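Local structure of chitin binding protein (Streptomyces lividans, 5FTZ) at residues V150-W155 and A163-S168. The protein is a copper-dependent lytic polysaccharide monooxygenase of family AA10 that probably binds chitin and cleaves its chains by oxidation. Sequence-based numbering, arbitrary orientation.
Sequences VILAVW and AFYACS
Ala163 lies near the start of strand 162-171, its CB 3.9 Å from Val154 CG1; a methyl is enough to meet that branch and to lie beside Trp155 O. Next, Phe164 forms a hydrogen-bonded antiparallel pair with Trp155, Phe164 N giving its proton to Trp155 O and Trp155 N to Phe164 O. The two side chains run alongside each other: Phe164 CD1 comes 3.5 Å from Trp155 CE3, and the rings, 30° from parallel, are slid so far apart that they barely overlap. Trp155 also stacks on Phe96, and its NE1 hydrogen-bonds to Thr93 OG1, while Phe164 meets the ring of His1, a copper ligand, edge-to-face, its side chain about 4 Å from the copper ion. An alanine in place of Trp155 would probably open a gap beside Phe164 and Phe96 and leave Thr93 OG1 without its N-H donor. Tyr165 turns to the other face, CG anti to its carbonyl carbon (chi1 -67°), and Val154 CG1 sits over its ring, 4.2 Å from the centroid, in a CH-pi contact. The hydroxyl of Tyr165, a buried residue, hydrogen-bonds to Pro35 O. Ala166 pairs with Ala153 through two backbone bonds, two small side chains that both touch Thr4. Cys167 SG, disulfide-bonded to Cys49, rests 3.7 Å from Leu152 CD1. Ser168 N reaches Ile151 O at 2.8 Å, and its small OG turns to Pro7 O. This antiparallel hairpin belongs to the AA10 beta-sandwich core, its Trp155-Phe164 end beside the copper-holding histidine brace (His1, His91): strand 93-100 flanks strand 148-157, strand 33-35 flanks strand 162-171, and strand 2-6 and helix 10-15 touch Ala166.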
loop_
_atom_site.group_PDB
_atom_site.type_symbol
_atom_site.label_atom_id
_atom_site.label_comp_id
_atom_site.label_asym_id
_atom_site.label_seq_id
_atom_site.Cartn_x
_atom_site.Cartn_y
_atom_site.Cartn_z
ATOM N N VAL A 150 -1.705 28.891 -15.645
ATOM C CA VAL A 150 -1.920 27.453 -15.740
ATOM C C VAL A 150 -2.015 26.867 -14.350
ATOM O O VAL A 150 -1.198 27.203 -13.469
ATOM C CB VAL A 150 -0.814 26.782 -16.553
ATOM C CG1 VAL A 150 -0.903 25.245 -16.430
ATOM C CG2 VAL A 150 -0.887 27.247 -18.024
ATOM N N ILE A 151 -3.007 26.039 -14.115
ATOM C CA ILE A 151 -3.086 25.180 -12.954
ATOM C C ILE A 151 -2.659 23.808 -13.362
ATOM O O ILE A 151 -3.216 23.239 -14.339
ATOM C CB ILE A 151 -4.496 25.217 -12.298
ATOM C CG1 ILE A 151 -4.781 26.600 -11.684
ATOM C CG2 ILE A 151 -4.601 24.053 -11.297
ATOM C CD1 ILE A 151 -6.182 26.881 -11.187
ATOM N N LEU A 152 -1.693 23.261 -12.677
ATOM C CA LEU A 152 -1.190 21.877 -12.850
ATOM C C LEU A 152 -1.719 21.030 -11.742
ATOM O O LEU A 152 -1.461 21.318 -10.557
ATOM C CB LEU A 152 0.340 21.855 -12.889
ATOM C CG LEU A 152 0.961 20.460 -12.923
ATOM C CD1 LEU A 152 0.703 19.770 -14.222
ATOM C CD2 LEU A 152 2.452 20.532 -12.627
ATOM N N ALA A 153 -2.433 19.963 -12.102
ATOM C CA ALA A 153 -2.961 18.985 -11.173
ATOM C C ALA A 153 -2.166 17.731 -11.310
ATOM O O ALA A 153 -1.919 17.271 -12.420
ATOM C CB ALA A 153 -4.430 18.768 -11.498
ATOM N N VAL A 154 -1.731 17.204 -10.181
ATOM C CA VAL A 154 -0.927 15.994 -10.139
ATOM C C VAL A 154 -1.567 14.979 -9.207
ATOM O O VAL A 154 -1.801 15.268 -8.030
ATOM C CB VAL A 154 0.512 16.313 -9.725
ATOM C CG1 VAL A 154 1.334 15.019 -9.854
ATOM C CG2 VAL A 154 1.150 17.417 -10.577
ATOM N N TRP A 155 -1.873 13.806 -9.758
ATOM C CA TRP A 155 -2.471 12.688 -9.024
ATOM C C TRP A 155 -1.426 11.590 -8.860
ATOM O O TRP A 155 -1.030 10.995 -9.828
ATOM C CB TRP A 155 -3.679 12.197 -9.811
ATOM C CG TRP A 155 -4.243 10.893 -9.331
ATOM C CD1 TRP A 155 -4.306 10.445 -8.053
ATOM C CD2 TRP A 155 -4.896 9.890 -10.137
ATOM N NE1 TRP A 155 -4.915 9.182 -8.013
ATOM C CE2 TRP A 155 -5.321 8.864 -9.282
ATOM C CE3 TRP A 155 -5.184 9.791 -11.507
ATOM C CZ2 TRP A 155 -5.960 7.716 -9.766
ATOM C CZ3 TRP A 155 -5.864 8.699 -11.951
ATOM C CH2 TRP A 155 -6.228 7.677 -11.092
ATOM N N ALA A 163 2.399 9.023 -11.639
ATOM C CA ALA A 163 1.445 10.093 -11.354
ATOM C C ALA A 163 0.818 10.492 -12.680
ATOM O O ALA A 163 1.429 10.348 -13.732
ATOM C CB ALA A 163 2.119 11.268 -10.665
ATOM N N PHE A 164 -0.369 11.095 -12.573
ATOM C CA PHE A 164 -1.069 11.665 -13.738
ATOM C C PHE A 164 -1.001 13.144 -13.646
ATOM O O PHE A 164 -1.157 13.704 -12.569
ATOM C CB PHE A 164 -2.489 11.158 -13.808
ATOM C CG PHE A 164 -2.576 9.674 -14.142
ATOM C CD1 PHE A 164 -2.329 8.697 -13.177
ATOM C CD2 PHE A 164 -2.800 9.282 -15.449
ATOM C CE1 PHE A 164 -2.364 7.345 -13.519
ATOM C CE2 PHE A 164 -2.812 7.935 -15.773
ATOM C CZ PHE A 164 -2.545 7.009 -14.838
ATOM N N TYR A 165 -0.720 13.753 -14.786
ATOM C CA TYR A 165 -0.490 15.192 -14.903
ATOM C C TYR A 165 -1.527 15.850 -15.777
ATOM O O TYR A 165 -1.829 15.366 -16.861
ATOM C CB TYR A 165 0.893 15.433 -15.513
ATOM C CG TYR A 165 1.998 14.993 -14.568
ATOM C CD1 TYR A 165 2.429 13.673 -14.523
ATOM C CD2 TYR A 165 2.669 15.902 -13.771
ATOM C CE1 TYR A 165 3.434 13.254 -13.632
ATOM C CE2 TYR A 165 3.623 15.485 -12.847
ATOM C CZ TYR A 165 4.013 14.173 -12.796
ATOM O OH TYR A 165 4.990 13.829 -11.859
ATOM N N ALA A 166 -2.103 16.965 -15.310
ATOM C CA ALA A 166 -3.132 17.631 -16.096
ATOM C C ALA A 166 -2.991 19.162 -15.968
ATOM O O ALA A 166 -3.170 19.707 -14.873
ATOM C CB ALA A 166 -4.525 17.222 -15.649
ATOM N N CYS A 167 -2.615 19.782 -17.065
ATOM C CA CYS A 167 -2.493 21.259 -17.116
ATOM C C CYS A 167 -3.811 21.854 -17.539
ATOM O O CYS A 167 -4.346 21.429 -18.588
ATOM C CB CYS A 167 -1.447 21.663 -18.147
ATOM S SG CYS A 167 0.214 21.173 -17.597
ATOM N N SER A 168 -4.298 22.885 -16.846
ATOM C CA SER A 168 -5.496 23.580 -17.201
ATOM C C SER A 168 -5.190 25.041 -17.378
ATOM O O SER A 168 -4.698 25.702 -16.445
ATOM C CB SER A 168 -6.542 23.403 -16.153
ATOM O OG SER A 168 -6.882 22.047 -15.916
#